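Local coordinates for integral membrane indolylacetylinositol arabinosyltransferase EmbC (Mycolicibacterium smegmatis, PDB 7BVE), which probably transfers arabinose units to build the arabinan polymers of the mycobacterial cell wall, and binds the anti-tuberculosis drug ethambutol, at residues A[774-778]-A[903-907]. Numbering follows the deposited sequence.
Sequences DVSAD and APAWR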
loop_
_atom_site.group_PDB
_atom_site.type_symbol
_atom_site.label_atom_id
_atom_site.label_comp_id
_atom_site.label_asym_id
_atom_site.label_seq_id
_atom_site.Cartn_x
_atom_site.Cartn_y
_atom_site.Cartn_z
ATOM N N ASP A 774 -16.013 -32.169 7.480
ATOM C CA ASP A 774 -14.893 -31.328 7.887
ATOM C C ASP A 774 -15.157 -29.842 7.655
ATOM O O ASP A 774 -14.876 -29.016 8.528
ATOM C CB ASP A 774 -13.621 -31.791 7.162
ATOM C CG ASP A 774 -13.800 -31.893 5.657
ATOM O OD1 ASP A 774 -14.933 -31.693 5.167
ATOM O OD2 ASP A 774 -12.802 -32.178 4.963
ATOM N N VAL A 775 -15.701 -29.490 6.491
ATOM C CA VAL A 775 -15.888 -28.083 6.160
ATOM C C VAL A 775 -17.193 -27.566 6.754
ATOM O O VAL A 775 -17.261 -26.440 7.264
ATOM C CB VAL A 775 -15.832 -27.892 4.633
ATOM C CG1 VAL A 775 -16.016 -26.431 4.251
ATOM C CG2 VAL A 775 -14.523 -28.436 4.077
ATOM N N SER A 776 -18.237 -28.387 6.724
ATOM C CA SER A 776 -19.549 -28.002 7.236
ATOM C C SER A 776 -19.523 -28.015 8.760
ATOM O O SER A 776 -19.686 -29.061 9.392
ATOM C CB SER A 776 -20.618 -28.940 6.692
ATOM O OG SER A 776 -20.718 -28.812 5.288
ATOM N N ALA A 777 -19.324 -26.840 9.353
ATOM C CA ALA A 777 -19.311 -26.684 10.800
ATOM C C ALA A 777 -19.678 -25.245 11.137
ATOM O O ALA A 777 -19.189 -24.312 10.497
ATOM C CB ALA A 777 -17.943 -27.037 11.393
ATOM N N ASP A 778 -20.531 -25.078 12.143
ATOM C CA ASP A 778 -21.029 -23.782 12.583
ATOM C C ASP A 778 -21.018 -23.707 14.101
ATOM O O ASP A 778 -20.931 -24.741 14.773
ATOM C CB ASP A 778 -22.457 -23.519 12.075
ATOM C CG ASP A 778 -22.492 -23.066 10.641
ATOM O OD1 ASP A 778 -21.499 -22.473 10.175
ATOM O OD2 ASP A 778 -23.527 -23.270 9.988
ATOM N N ALA A 903 -20.226 -19.771 2.041
ATOM C CA ALA A 903 -20.346 -21.126 1.566
ATOM C C ALA A 903 -19.037 -21.868 1.637
ATOM O O ALA A 903 -18.018 -21.381 1.159
ATOM C CB ALA A 903 -20.866 -21.108 0.150
ATOM N N PRO A 904 -19.056 -23.056 2.230
ATOM C CA PRO A 904 -20.182 -23.934 2.039
ATOM C C PRO A 904 -21.006 -24.250 3.261
ATOM O O PRO A 904 -21.791 -25.187 3.179
ATOM C CB PRO A 904 -19.494 -25.190 1.647
ATOM C CG PRO A 904 -18.235 -25.207 2.463
ATOM C CD PRO A 904 -17.904 -23.777 2.783
ATOM N N ALA A 905 -20.878 -23.513 4.350
ATOM C CA ALA A 905 -21.558 -23.860 5.577
ATOM C C ALA A 905 -23.019 -23.702 5.683
ATOM O O ALA A 905 -23.614 -22.923 4.962
ATOM C CB ALA A 905 -20.907 -23.151 6.697
ATOM N N TRP A 906 -23.626 -24.444 6.596
ATOM C CA TRP A 906 -25.092 -24.279 6.702
ATOM C C TRP A 906 -25.520 -22.813 6.745
ATOM O O TRP A 906 -24.893 -22.035 7.402
ATOM C CB TRP A 906 -25.613 -25.016 7.924
ATOM C CG TRP A 906 -25.461 -26.498 7.921
ATOM C CD1 TRP A 906 -24.450 -27.210 8.478
ATOM C CD2 TRP A 906 -26.384 -27.466 7.405
ATOM N NE1 TRP A 906 -24.674 -28.547 8.338
ATOM C CE2 TRP A 906 -25.847 -28.731 7.675
ATOM C CE3 TRP A 906 -27.607 -27.390 6.743
ATOM C CZ2 TRP A 906 -26.489 -29.901 7.310
ATOM C CZ3 TRP A 906 -28.240 -28.544 6.369
ATOM C CH2 TRP A 906 -27.678 -29.780 6.641
ATOM N N ARG A 907 -26.598 -22.505 6.033
ATOM C CA ARG A 907 -27.158 -21.165 5.971
ATOM C C ARG A 907 -28.664 -21.276 5.764
ATOM O O ARG A 907 -29.198 -22.374 5.603
ATOM C CB ARG A 907 -26.522 -20.367 4.832
ATOM C CG ARG A 907 -26.273 -21.177 3.570
ATOM C CD ARG A 907 -25.255 -20.496 2.670
ATOM N NE ARG A 907 -24.986 -21.272 1.463
ATOM C CZ ARG A 907 -24.458 -20.769 0.352
ATOM N NH1 ARG A 907 -24.248 -21.550 -0.698
ATOM N NH2 ARG A 907 -24.141 -19.483 0.291
#
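This is a loop-to-loop packing contact in the C-terminal region of EmbC. Residues 774-778 belong to the long connection between strands 762-764 and 833-834. Residues 903-906 end the loop between strands 895-899 and 907-912, and Arg907 begins the second strand. The two backbones are closest at Ser776 and Ala905, whose CA atoms are 4.9 Å apart. The contact is small, burying 288 Å² in all, and rests on van der Waals packing. Val775 meets the ring of Pro904; their modelled carbons are too close for the exact spacing to be trusted. A cis peptide bond precedes Pro904, which lies in the loop just ahead of the strand. Ala905 also points across, and its CB lies 3.6 Å from Asp778 OD1. The carboxylate of Asp778 also reaches Trp906, with OD2 of Asp778 3.4 Å from CB of Trp906. The same OD2 is 3.2 Å from Trp906 O, but both are acceptors and do not bond. Ser776 CB sits 4.4 Å from Trp906 NE1. Both residues are buried: Trp906 also touches Pro822 and Thr941, and Ser776 touches Trp937. Backbone hydrogen bonds between Pro904 and Gly869 and between Arg907 and Ala867 join the 903-907 segment to the end of strand 862-867 and the loop after it. The arrangement is a long connecting loop laid against a hairpin loop of the antiparallel β-sheet in the EmbC C-terminal domain, of the galactose-binding-domain-like (GBD) clan.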